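Local coordinates for protein L-cysteine S-thiosulfotransferase subunit SoxA (Paracoccus denitrificans, PDB 2C1D) that carries two heme c groups and, as a heterodimer with SoxX, catalyses attachment of thiosulfate to a cysteine of the sulfur carrier SoxY, at residues Y113-V118 with L124-V129; T207-L210 with M215-A218; G92-M97 with L255-V260; E232-K235 with D239-K242. All coordinates share one frame; numbering follows the deposited sequence.

Contact 1 of 4, residues Y113-V118 with L124-V129; sequences YVNACV and LEKWGV. With HEC (heme c), chain I.
V118 and W127 form the apolar centre. CG2 of the valine stands over the middle of the indole six-membered ring, 3.9 Å from its centroid and close to the ring normal, a CH-pi contact. The first torsion of V118 (175°) leaves CG2 anti to the carbonyl carbon and over this ring, while V118 CG1 reaches the pyrrole side, 3.9 Å from W127 NE1, and also touches L124 CB at 3.8 Å. V114 CG1 meets the same indole obliquely at CZ3, again at 3.9 Å.

Outward from this core, the amide of N115 grips the backbone of W127 twice. OD1 accepts from W127 N at 2.9 Å, a bent bond of 141°. ND2 gives a nearly straight bond, also 2.9 Å, to a lone pair of W127 O in the carbonyl plane. Two bonds in a small ring fix the rotation of the amide, which lies steeply to the indole plane. L124 N bonds to V118 O at 3.1 Å, tying the start of the loop to the helix. At the exposed edge, one water accepts from both N115 ND2 and K126 NZ.

On the same helix C117 SG binds the heme iron at 2.2 Å, with H84 as the other axial ligand, and the ring of Y113 packs against a propionate. This is a cytochrome c heme pocket in which a cysteine ligand rides on a helix; the following loop folds back along it, and its indole reaches heme atom CBB.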
loop_
_atom_site.group_PDB
_atom_site.type_symbol
_atom_site.label_atom_id
_atom_site.label_comp_id
_atom_site.label_asym_id
_atom_site.label_seq_id
_atom_site.Cartn_x
_atom_site.Cartn_y
_atom_site.Cartn_z
ATOM N N TYR A 113 -13.320 1.395 -18.961
ATOM C CA TYR A 113 -14.383 2.129 -19.668
ATOM C C TYR A 113 -13.799 3.261 -20.495
ATOM O O TYR A 113 -14.194 3.471 -21.640
ATOM C CB TYR A 113 -15.416 2.706 -18.700
ATOM C CG TYR A 113 -16.435 1.741 -18.133
ATOM C CD1 TYR A 113 -16.714 1.724 -16.768
ATOM C CD2 TYR A 113 -17.149 0.885 -18.960
ATOM C CE1 TYR A 113 -17.647 0.862 -16.237
ATOM C CE2 TYR A 113 -18.105 0.018 -18.449
ATOM C CZ TYR A 113 -18.348 0.008 -17.084
ATOM O OH TYR A 113 -19.295 -0.836 -16.573
ATOM N N VAL A 114 -12.849 3.997 -19.931
ATOM C CA VAL A 114 -12.283 5.129 -20.645
ATOM C C VAL A 114 -11.631 4.585 -21.924
ATOM O O VAL A 114 -11.914 5.063 -22.999
ATOM C CB VAL A 114 -11.276 5.929 -19.773
ATOM C CG1 VAL A 114 -10.594 6.986 -20.575
ATOM C CG2 VAL A 114 -12.000 6.566 -18.557
ATOM N N ASN A 115 -10.822 3.544 -21.816
ATOM C CA ASN A 115 -10.153 3.029 -23.018
ATOM C C ASN A 115 -11.079 2.352 -24.051
ATOM O O ASN A 115 -10.746 2.296 -25.261
ATOM C CB ASN A 115 -8.978 2.112 -22.659
ATOM C CG ASN A 115 -7.664 2.863 -22.606
ATOM O OD1 ASN A 115 -7.510 3.916 -23.252
ATOM N ND2 ASN A 115 -6.718 2.351 -21.816
ATOM N N ALA A 116 -12.213 1.835 -23.616
ATOM C CA ALA A 116 -13.166 1.296 -24.588
ATOM C C ALA A 116 -13.641 2.431 -25.516
ATOM O O ALA A 116 -13.700 2.266 -26.744
ATOM C CB ALA A 116 -14.341 0.588 -23.910
ATOM N N CYS A 117 -13.932 3.599 -24.951
ATOM C CA CYS A 117 -14.379 4.706 -25.768
ATOM C C CYS A 117 -13.235 5.268 -26.595
ATOM O O CYS A 117 -13.370 5.477 -27.804
ATOM C CB CYS A 117 -15.086 5.766 -24.930
ATOM S SG CYS A 117 -16.755 5.217 -24.415
ATOM N N VAL A 118 -12.093 5.476 -25.951
ATOM C CA VAL A 118 -10.894 5.955 -26.658
ATOM C C VAL A 118 -10.593 5.126 -27.927
ATOM O O VAL A 118 -10.367 5.704 -28.992
ATOM C CB VAL A 118 -9.661 5.962 -25.727
ATOM C CG1 VAL A 118 -8.391 6.349 -26.477
ATOM C CG2 VAL A 118 -9.865 6.897 -24.570
ATOM N N LEU A 124 -8.542 5.953 -31.498
ATOM C CA LEU A 124 -7.234 6.242 -30.959
ATOM C C LEU A 124 -6.583 5.005 -30.368
ATOM O O LEU A 124 -7.234 4.035 -29.950
ATOM C CB LEU A 124 -7.304 7.369 -29.922
ATOM C CG LEU A 124 -7.784 8.743 -30.391
ATOM C CD1 LEU A 124 -8.048 9.639 -29.185
ATOM C CD2 LEU A 124 -6.782 9.408 -31.358
ATOM N N GLU A 125 -5.266 5.058 -30.378
ATOM C CA GLU A 125 -4.437 4.111 -29.680
ATOM C C GLU A 125 -4.819 4.235 -28.209
ATOM O O GLU A 125 -5.077 5.339 -27.725
ATOM C CB GLU A 125 -2.959 4.467 -29.927
ATOM C CG GLU A 125 -1.957 3.831 -28.978
ATOM C CD GLU A 125 -0.537 3.822 -29.547
ATOM O OE1 GLU A 125 -0.278 4.545 -30.551
ATOM O OE2 GLU A 125 0.322 3.086 -28.996
ATOM N N LYS A 126 -4.892 3.109 -27.519
ATOM C CA LYS A 126 -5.306 3.122 -26.111
ATOM C C LYS A 126 -4.397 4.027 -25.279
ATOM O O LYS A 126 -3.180 4.108 -25.521
ATOM C CB LYS A 126 -5.399 1.707 -25.533
ATOM C CG LYS A 126 -4.100 1.049 -25.047
ATOM C CD LYS A 126 -4.373 -0.190 -24.145
ATOM C CE LYS A 126 -3.899 0.015 -22.665
ATOM N NZ LYS A 126 -4.528 -0.960 -21.669
ATOM N N TRP A 127 -4.988 4.739 -24.329
ATOM C CA TRP A 127 -4.201 5.516 -23.361
ATOM C C TRP A 127 -3.526 4.596 -22.341
ATOM O O TRP A 127 -4.122 3.620 -21.856
ATOM C CB TRP A 127 -5.065 6.552 -22.631
ATOM C CG TRP A 127 -5.617 7.675 -23.492
ATOM C CD1 TRP A 127 -5.249 8.016 -24.770
ATOM C CD2 TRP A 127 -6.638 8.604 -23.112
ATOM N NE1 TRP A 127 -5.985 9.095 -25.199
ATOM C CE2 TRP A 127 -6.835 9.485 -24.197
ATOM C CE3 TRP A 127 -7.393 8.799 -21.945
ATOM C CZ2 TRP A 127 -7.768 10.510 -24.165
ATOM C CZ3 TRP A 127 -8.322 9.828 -21.911
ATOM C CH2 TRP A 127 -8.507 10.665 -23.008
ATOM N N GLY A 128 -2.272 4.912 -22.019
ATOM C CA GLY A 128 -1.565 4.239 -20.951
ATOM C C GLY A 128 -2.398 4.370 -19.696
ATOM O O GLY A 128 -2.928 5.437 -19.416
ATOM N N VAL A 129 -2.499 3.296 -18.921
ATOM C CA VAL A 129 -3.322 3.316 -17.709
ATOM C C VAL A 129 -2.846 4.247 -16.608
ATOM O O VAL A 129 -3.629 4.588 -15.733
ATOM C CB VAL A 129 -3.573 1.895 -17.133
ATOM C CG1 VAL A 129 -4.208 1.024 -18.201
ATOM C CG2 VAL A 129 -2.304 1.267 -16.604
HETATM FE FE HEC I . -17.992 6.903 -23.705
HETATM C CHA HEC I . -19.646 4.318 -22.017
HETATM C CHB HEC I . -16.313 7.646 -20.909
HETATM C CHC HEC I . -16.213 9.151 -25.502
HETATM C CHD HEC I . -20.257 6.607 -26.273
HETATM N NA HEC I . -18.011 6.132 -21.824
HETATM C C1A HEC I . -18.755 5.092 -21.321
HETATM C C2A HEC I . -18.404 4.914 -19.943
HETATM C C3A HEC I . -17.481 5.835 -19.642
HETATM C C4A HEC I . -17.192 6.605 -20.828
HETATM C CMA HEC I . -16.785 6.042 -18.292
HETATM C CAA HEC I . -19.016 3.841 -19.021
HETATM C CBA HEC I . -20.436 4.271 -18.709
HETATM C CGA HEC I . -21.257 3.218 -17.982
HETATM O O1A HEC I . -20.973 2.001 -18.070
HETATM O O2A HEC I . -22.230 3.666 -17.315
HETATM N NB HEC I . -16.537 8.204 -23.268
HETATM C C1B HEC I . -15.901 8.285 -22.050
HETATM C C2B HEC I . -14.731 9.134 -22.224
HETATM C C3B HEC I . -14.706 9.559 -23.492
HETATM C C4B HEC I . -15.852 8.978 -24.178
HETATM C CMB HEC I . -13.760 9.528 -21.091
HETATM C CAB HEC I . -13.632 10.494 -24.140
HETATM C CBB HEC I . -12.364 10.006 -23.970
HETATM N NC HEC I . -18.234 7.742 -25.566
HETATM C C1C HEC I . -17.315 8.592 -26.139
HETATM C C2C HEC I . -17.790 8.902 -27.475
HETATM C C3C HEC I . -18.850 8.103 -27.745
HETATM C C4C HEC I . -19.190 7.429 -26.502
HETATM C CMC HEC I . -16.950 9.696 -28.501
HETATM C CAC HEC I . -19.690 8.018 -29.065
HETATM C CBC HEC I . -19.057 7.803 -30.240
HETATM N ND HEC I . -19.686 5.651 -24.065
HETATM C C1D HEC I . -20.417 5.698 -25.250
HETATM C C2D HEC I . -21.373 4.608 -25.260
HETATM C C3D HEC I . -21.171 3.874 -23.946
HETATM C C4D HEC I . -20.112 4.600 -23.264
HETATM C CMD HEC I . -22.393 4.229 -26.349
HETATM C CAD HEC I . -21.923 2.633 -23.440
HETATM C CBD HEC I . -23.149 3.072 -22.699
HETATM C CGD HEC I . -23.856 1.886 -22.048
HETATM O O1D HEC I . -25.110 1.956 -21.876
HETATM O O2D HEC I . -23.163 0.907 -21.694
HETATM O O HOH W 1 -7.022 -0.062 -20.264
#

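Contact 2 of 4, residues T207-L210 with M215-A218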
loop_
_atom_site.group_PDB
_atom_site.type_symbol
_atom_site.label_atom_id
_atom_site.label_comp_id
_atom_site.label_asym_id
_atom_site.label_seq_id
_atom_site.Cartn_x
_atom_site.Cartn_y
_atom_site.Cartn_z
ATOM N N THR A 207 -5.660 10.241 -6.378
ATOM C CA THR A 207 -5.035 10.907 -5.238
ATOM C C THR A 207 -3.847 11.743 -5.634
ATOM O O THR A 207 -3.007 11.308 -6.418
ATOM C CB THR A 207 -4.581 9.834 -4.265
ATOM O OG1 THR A 207 -5.753 9.187 -3.729
ATOM C CG2 THR A 207 -3.843 10.421 -3.082
ATOM N N TYR A 208 -3.765 12.954 -5.098
ATOM C CA TYR A 208 -2.589 13.773 -5.346
ATOM C C TYR A 208 -1.619 13.428 -4.225
ATOM O O TYR A 208 -1.952 13.599 -3.059
ATOM C CB TYR A 208 -2.962 15.247 -5.316
ATOM C CG TYR A 208 -1.809 16.182 -5.583
ATOM C CD1 TYR A 208 -1.038 16.662 -4.532
ATOM C CD2 TYR A 208 -1.503 16.601 -6.861
ATOM C CE1 TYR A 208 0.023 17.532 -4.750
ATOM C CE2 TYR A 208 -0.440 17.480 -7.092
ATOM C CZ TYR A 208 0.318 17.933 -6.020
ATOM O OH TYR A 208 1.339 18.821 -6.197
ATOM N N ARG A 209 -0.469 12.866 -4.572
ATOM C CA ARG A 209 0.569 12.579 -3.582
ATOM C C ARG A 209 1.563 13.754 -3.477
ATOM O O ARG A 209 2.202 14.121 -4.459
ATOM C CB ARG A 209 1.312 11.304 -3.968
ATOM C CG ARG A 209 0.485 10.032 -3.795
ATOM C CD ARG A 209 1.308 8.773 -3.727
ATOM N NE ARG A 209 2.172 8.823 -2.560
ATOM C CZ ARG A 209 3.133 7.970 -2.288
ATOM N NH1 ARG A 209 3.360 6.930 -3.090
ATOM N NH2 ARG A 209 3.858 8.155 -1.195
ATOM N N LEU A 210 1.700 14.330 -2.290
ATOM C CA LEU A 210 2.601 15.485 -2.111
ATOM C C LEU A 210 4.061 15.183 -2.502
ATOM O O LEU A 210 4.767 16.057 -3.029
ATOM C CB LEU A 210 2.514 16.038 -0.688
ATOM C CG LEU A 210 1.186 16.740 -0.386
ATOM C CD1 LEU A 210 0.967 16.841 1.110
ATOM C CD2 LEU A 210 1.162 18.115 -1.037
ATOM N N MET A 215 -0.927 13.247 -9.674
ATOM C CA MET A 215 -1.995 12.283 -9.387
ATOM C C MET A 215 -1.470 10.843 -9.480
ATOM O O MET A 215 -0.522 10.539 -10.212
ATOM C CB MET A 215 -3.166 12.471 -10.351
ATOM C CG MET A 215 -3.784 13.861 -10.382
ATOM S SD MET A 215 -4.350 14.419 -8.804
ATOM C CE MET A 215 -5.601 13.075 -8.277
ATOM N N VAL A 216 -2.111 9.965 -8.731
ATOM C CA VAL A 216 -1.795 8.556 -8.699
ATOM C C VAL A 216 -3.130 7.788 -8.703
ATOM O O VAL A 216 -4.088 8.187 -8.016
ATOM C CB VAL A 216 -0.994 8.194 -7.411
ATOM C CG1 VAL A 216 -0.774 6.712 -7.307
ATOM C CG2 VAL A 216 0.373 8.867 -7.432
ATOM N N THR A 217 -3.181 6.694 -9.455
ATOM C CA THR A 217 -4.353 5.802 -9.474
ATOM C C THR A 217 -4.163 4.660 -8.495
ATOM O O THR A 217 -3.027 4.347 -8.085
ATOM C CB THR A 217 -4.569 5.214 -10.875
ATOM O OG1 THR A 217 -3.396 4.477 -11.267
ATOM C CG2 THR A 217 -4.723 6.327 -11.950
ATOM N N ALA A 218 -5.263 4.003 -8.133
ATOM C CA ALA A 218 -5.160 2.843 -7.265
ATOM C C ALA A 218 -4.308 1.753 -7.911
ATOM O O ALA A 218 -3.591 1.060 -7.214
ATOM C CB ALA A 218 -6.532 2.311 -6.910
#
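M215 folds back on itself through three successive turns of the same sign (chi1 -57°, chi2 and chi3 alike), which carries SD to Y208 and CE to the backbone of T207; the CG of Y208 extends anti to the backbone N (chi1 -179°). M215 and Y208 belong to a beta hairpin of strands 207-209 and 214-216, and they form its non-hydrogen-bonded antiparallel pair. SD lies 3.8 Å from Y208 CB and sits at the edge of the tyrosine ring, almost in its plane and 5.4 Å from the centroid: a Met-aromatic contact made through the rim. M215 CE goes further, to 3.4 Å from T207 N.

The neighbouring pair, T207 with V216, is the hydrogen-bonded one. T207 N gives a straight bond of 3.1 Å to V216 O, and V216 N answers with a shorter but more bent bond to T207 O. That carbonyl oxygen also receives a CA-H...O contact from M215, so two donors of adjoining residues share it. On the face carrying T207 and V216, the T207 hydroxyl bonds to S261 OG of strand 261-263, the strand that flanks 207-209 in parallel and makes the sheet three-stranded.

Helix 59-70 lies against the other face, where F61 touches both Y208 and M215. R209 returns to the V216 side. Its NE donates to H264 O, and the R209 side chain comes near R221, a probable substrate-binding residue. The aliphatic part of R209 rests on the second strand, with CG and CD both 3.8 Å from V216 CG2.

Contact 3 of 4, residues G92-M97 with L255-V260; sequences GLRAVM and LSVEGV
V257 can be followed outward as it enters the turn of residues 92-97. Its CB is directed at that turn, and from there the two methyls part. The first torsion (174°) sets CG1 anti to the backbone N, and CG2 beside the backbone N and anti to the carbonyl carbon, which gives each branch a different neighbour. CG1 meets R94 at the aliphatic CG, 3.7 Å away, and lies loosely above one face of the guanidinium. CG2 goes to A95, where it is 3.6 Å from CA and 3.8 Å from CB. Both approaches are ordinary van der Waals contacts, and no hydrogen bond crosses between the segments.

The arginine chain leaves extended (chi1 163°) and then bends at chi2 (80°), which leaves its CG facing V257 CG1 and turns the guanidinium toward F205; the two side chains cross at a slant. NH2 of R94 donates to the carbonyl oxygen of F205. Around the valine, S142 of helix 132-143 and V150 close in, while the backbone of V257 is tied to G147 and M148.

The contact joins the loop that follows helix 80-84, in the first cytochrome c domain, to the loop between helix 239-251 and strand 261-263, across 157 intervening residues. L93, one step before R94, touches a heme. With a small interface of 135 Å² and aliphatic carbons of R94, A95 and V257 as the touching atoms, the join depends on the fit of shapes, and the guanidinium of R94 finds its polar anchor outside the two segments, at F205 O.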
loop_
_atom_site.group_PDB
_atom_site.type_symbol
_atom_site.label_atom_id
_atom_site.label_comp_id
_atom_site.label_asym_id
_atom_site.label_seq_id
_atom_site.Cartn_x
_atom_site.Cartn_y
_atom_site.Cartn_z
ATOM N N GLY A 92 -22.449 9.206 -10.208
ATOM C CA GLY A 92 -22.658 7.950 -9.507
ATOM C C GLY A 92 -21.664 6.842 -9.881
ATOM O O GLY A 92 -21.460 5.917 -9.113
ATOM N N LEU A 93 -21.062 6.908 -11.059
ATOM C CA LEU A 93 -20.280 5.772 -11.583
ATOM C C LEU A 93 -19.102 5.399 -10.689
ATOM O O LEU A 93 -18.941 4.219 -10.295
ATOM C CB LEU A 93 -19.782 6.064 -13.005
ATOM C CG LEU A 93 -19.048 4.936 -13.724
ATOM C CD1 LEU A 93 -19.925 3.674 -13.868
ATOM C CD2 LEU A 93 -18.554 5.382 -15.080
ATOM N N ARG A 94 -18.291 6.401 -10.351
ATOM C CA ARG A 94 -17.135 6.186 -9.490
ATOM C C ARG A 94 -17.497 5.501 -8.159
ATOM O O ARG A 94 -16.740 4.651 -7.677
ATOM C CB ARG A 94 -16.428 7.513 -9.227
ATOM C CG ARG A 94 -15.447 7.525 -8.036
ATOM C CD ARG A 94 -14.156 6.925 -8.383
ATOM N NE ARG A 94 -13.239 6.906 -7.243
ATOM C CZ ARG A 94 -13.255 6.021 -6.264
ATOM N NH1 ARG A 94 -14.182 5.067 -6.220
ATOM N NH2 ARG A 94 -12.333 6.075 -5.316
ATOM N N ALA A 95 -18.638 5.856 -7.586
ATOM C CA ALA A 95 -19.082 5.249 -6.293
ATOM C C ALA A 95 -19.270 3.734 -6.313
ATOM O O ALA A 95 -19.113 3.091 -5.267
ATOM C CB ALA A 95 -20.326 5.882 -5.812
ATOM N N VAL A 96 -19.630 3.182 -7.468
ATOM C CA VAL A 96 -19.959 1.762 -7.614
ATOM C C VAL A 96 -18.881 0.962 -8.379
ATOM O O VAL A 96 -19.106 -0.200 -8.749
ATOM C CB VAL A 96 -21.394 1.550 -8.264
ATOM C CG1 VAL A 96 -22.447 2.144 -7.377
ATOM C CG2 VAL A 96 -21.522 2.141 -9.698
ATOM N N MET A 97 -17.714 1.580 -8.581
ATOM C CA MET A 97 -16.614 0.980 -9.360
ATOM C C MET A 97 -15.522 0.429 -8.432
ATOM O O MET A 97 -15.325 0.950 -7.334
ATOM C CB MET A 97 -16.052 2.024 -10.307
ATOM C CG MET A 97 -16.961 2.262 -11.519
ATOM S SD MET A 97 -17.043 0.845 -12.691
ATOM C CE MET A 97 -15.450 0.953 -13.362
ATOM N N LEU A 255 -17.952 4.492 3.285
ATOM C CA LEU A 255 -17.210 5.749 3.213
ATOM C C LEU A 255 -17.635 6.504 1.953
ATOM O O LEU A 255 -18.062 5.890 0.964
ATOM C CB LEU A 255 -15.700 5.494 3.185
ATOM C CG LEU A 255 -15.087 4.870 4.437
ATOM C CD1 LEU A 255 -13.713 4.323 4.126
ATOM C CD2 LEU A 255 -15.015 5.875 5.580
ATOM N N SER A 256 -17.508 7.825 1.968
ATOM C CA SER A 256 -17.779 8.608 0.783
ATOM C C SER A 256 -16.637 8.549 -0.235
ATOM O O SER A 256 -15.433 8.485 0.078
ATOM C CB SER A 256 -18.038 10.094 1.107
ATOM O OG SER A 256 -19.102 10.280 2.031
ATOM N N VAL A 257 -17.030 8.641 -1.482
ATOM C CA VAL A 257 -16.111 8.990 -2.525
ATOM C C VAL A 257 -15.583 10.394 -2.203
ATOM O O VAL A 257 -16.358 11.340 -2.132
ATOM C CB VAL A 257 -16.819 8.988 -3.883
ATOM C CG1 VAL A 257 -15.901 9.478 -4.942
ATOM C CG2 VAL A 257 -17.282 7.584 -4.239
ATOM N N GLU A 258 -14.273 10.535 -2.042
ATOM C CA GLU A 258 -13.677 11.844 -1.748
ATOM C C GLU A 258 -13.580 12.741 -2.987
ATOM O O GLU A 258 -13.508 13.968 -2.850
ATOM C CB GLU A 258 -12.324 11.672 -1.041
ATOM C CG GLU A 258 -12.525 11.017 0.329
ATOM C CD GLU A 258 -11.274 10.782 1.155
ATOM O OE1 GLU A 258 -10.247 11.475 0.999
ATOM O OE2 GLU A 258 -11.339 9.894 2.037
ATOM N N GLY A 259 -13.646 12.136 -4.173
ATOM C CA GLY A 259 -13.440 12.828 -5.438
ATOM C C GLY A 259 -11.992 12.725 -5.825
ATOM O O GLY A 259 -11.595 11.784 -6.490
ATOM N N VAL A 260 -11.194 13.700 -5.402
ATOM C CA VAL A 260 -9.743 13.618 -5.527
ATOM C C VAL A 260 -9.124 13.993 -4.191
ATOM O O VAL A 260 -9.308 15.110 -3.698
ATOM C CB VAL A 260 -9.146 14.525 -6.662
ATOM C CG1 VAL A 260 -9.339 13.898 -8.035
ATOM C CG2 VAL A 260 -9.700 15.961 -6.613
#

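Contact 4 of 4, residues E232-K235 with D239-K242. With ZN (zinc ion), chain K.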
loop_
_atom_site.group_PDB
_atom_site.type_symbol
_atom_site.label_atom_id
_atom_site.label_comp_id
_atom_site.label_asym_id
_atom_site.label_seq_id
_atom_site.Cartn_x
_atom_site.Cartn_y
_atom_site.Cartn_z
ATOM N N GLU A 232 8.220 -9.700 -7.133
ATOM C CA GLU A 232 7.805 -9.489 -8.500
ATOM C C GLU A 232 6.405 -8.924 -8.421
ATOM O O GLU A 232 5.503 -9.553 -7.865
ATOM C CB GLU A 232 7.781 -10.816 -9.265
ATOM C CG GLU A 232 7.488 -10.643 -10.751
ATOM C CD GLU A 232 7.200 -11.956 -11.486
ATOM O OE1 GLU A 232 6.683 -11.844 -12.614
ATOM O OE2 GLU A 232 7.452 -13.074 -10.937
ATOM N N THR A 233 6.220 -7.730 -8.957
ATOM C CA THR A 233 4.944 -7.052 -8.851
ATOM C C THR A 233 4.059 -7.376 -10.074
ATOM O O THR A 233 4.461 -8.143 -10.978
ATOM C CB THR A 233 5.154 -5.535 -8.596
ATOM O OG1 THR A 233 3.901 -4.900 -8.263
ATOM C CG2 THR A 233 5.679 -4.801 -9.842
ATOM N N PHE A 234 2.829 -6.873 -10.030
ATOM C CA PHE A 234 1.871 -7.079 -11.093
ATOM C C PHE A 234 1.817 -5.823 -11.941
ATOM O O PHE A 234 2.171 -4.728 -11.497
ATOM C CB PHE A 234 0.472 -7.374 -10.556
ATOM C CG PHE A 234 0.377 -8.557 -9.644
ATOM C CD1 PHE A 234 0.754 -8.469 -8.317
ATOM C CD2 PHE A 234 -0.166 -9.753 -10.102
ATOM C CE1 PHE A 234 0.636 -9.573 -7.449
ATOM C CE2 PHE A 234 -0.297 -10.836 -9.250
ATOM C CZ PHE A 234 0.098 -10.742 -7.924
ATOM N N LYS A 235 1.338 -5.992 -13.162
ATOM C CA LYS A 235 1.097 -4.896 -14.079
ATOM C C LYS A 235 -0.165 -4.104 -13.684
ATOM O O LYS A 235 -1.198 -4.683 -13.362
ATOM C CB LYS A 235 0.942 -5.506 -15.485
ATOM C CG LYS A 235 0.693 -4.579 -16.669
ATOM C CD LYS A 235 1.039 -3.086 -16.514
ATOM C CE LYS A 235 0.483 -2.222 -17.706
ATOM N NZ LYS A 235 0.293 -0.767 -17.365
ATOM N N ASP A 239 -5.481 -8.341 -14.792
ATOM C CA ASP A 239 -6.663 -9.014 -14.253
ATOM C C ASP A 239 -6.601 -9.149 -12.732
ATOM O O ASP A 239 -7.578 -8.886 -12.035
ATOM C CB ASP A 239 -6.839 -10.404 -14.907
ATOM C CG ASP A 239 -7.073 -10.309 -16.412
ATOM O OD1 ASP A 239 -7.340 -9.169 -16.886
ATOM O OD2 ASP A 239 -6.980 -11.291 -17.217
ATOM N N ASP A 240 -5.448 -9.544 -12.220
ATOM C CA ASP A 240 -5.298 -9.739 -10.775
ATOM C C ASP A 240 -5.422 -8.393 -10.006
ATOM O O ASP A 240 -6.000 -8.342 -8.921
ATOM C CB ASP A 240 -3.974 -10.432 -10.468
ATOM C CG ASP A 240 -4.081 -11.990 -10.375
ATOM O OD1 ASP A 240 -4.764 -12.758 -11.128
ATOM O OD2 ASP A 240 -3.410 -12.635 -9.631
ATOM N N PHE A 241 -4.892 -7.308 -10.568
ATOM C CA PHE A 241 -5.001 -5.987 -9.914
ATOM C C PHE A 241 -6.392 -5.364 -10.115
ATOM O O PHE A 241 -6.804 -4.516 -9.321
ATOM C CB PHE A 241 -3.885 -5.033 -10.358
ATOM C CG PHE A 241 -2.630 -5.065 -9.492
ATOM C CD1 PHE A 241 -1.570 -4.248 -9.814
ATOM C CD2 PHE A 241 -2.496 -5.917 -8.375
ATOM C CE1 PHE A 241 -0.416 -4.243 -9.062
ATOM C CE2 PHE A 241 -1.324 -5.916 -7.617
ATOM C CZ PHE A 241 -0.308 -5.085 -7.943
ATOM N N LYS A 242 -7.112 -5.770 -11.163
ATOM C CA LYS A 242 -8.519 -5.375 -11.323
ATOM C C LYS A 242 -9.337 -6.047 -10.241
ATOM O O LYS A 242 -10.177 -5.413 -9.586
ATOM C CB LYS A 242 -9.077 -5.804 -12.675
ATOM C CG LYS A 242 -8.569 -5.064 -13.867
ATOM C CD LYS A 242 -9.453 -5.376 -15.048
ATOM C CE LYS A 242 -8.764 -5.136 -16.371
ATOM N NZ LYS A 242 -9.788 -5.511 -17.459
HETATM ZN ZN ZN K . -4.906 -14.491 -10.704
#
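A zinc ion bound beside an aromatic pair is the striking feature here: D240 holds the metal through OD1 at 1.8 Å, and its OD2, at a longer 2.6 Å from the zinc ion, also comes to 3.6 Å from F234 CE2. H164 supplies a second protein ligand to the same zinc ion. The carboxylate and the phenyl ring are turned about 30° from each other, and CB of D240 adds an apolar touch on CD2 and CE2 of that ring.

F234 and F241 carry the rest. The methylene of F234 stands over the centre of the F241 ring, CB lying 3.5 Å from the centroid and 11° from the normal, a CH-pi contact. The first torsion of F234 (-57°) turns CG anti to the carbonyl carbon and brings CD1 to 3.4 Å from F241 CE2. The rings themselves meet obliquely, their centroids 4.9 Å apart. The carbonyl oxygen of K235 comes to 3.6 Å from F241 CD1.

Beyond the pair, F234 makes a cation-pi contact with R102 of the SoxX chain, whose NE and NH1 donate to the carbonyl oxygens of E232 and T233. F241 packs on helix 218-223, and its side chain comes within about 6 Å of a heme at the nearest atoms. The F234-F241 pair thus holds the loop before helix 239-251 between a metal site and the subunit interface, and the zinc ion would probably offset the carboxylate's negative charge beside the ring.

Overall arrangement
Along the chain, contact 3 closes the widest loop, and contacts 1, 2 and 4 follow one another in that order inside it. Contact 1 belongs to the first cytochrome c domain, while contacts 2 and 4 lie in the second; contact 3 brings a loop of the first against the chain leading to strand 261-263, which shares a sheet with the hairpin of contact 2. Centres lie 15 to 22 Å apart, yet contacts 1, 2 and 4 each touch a neighbour: Y113 meets M97, M215 meets V260, and V129 meets K235. Both heme-bearing halves are thereby knit together, with contact 4 also reaching SoxX.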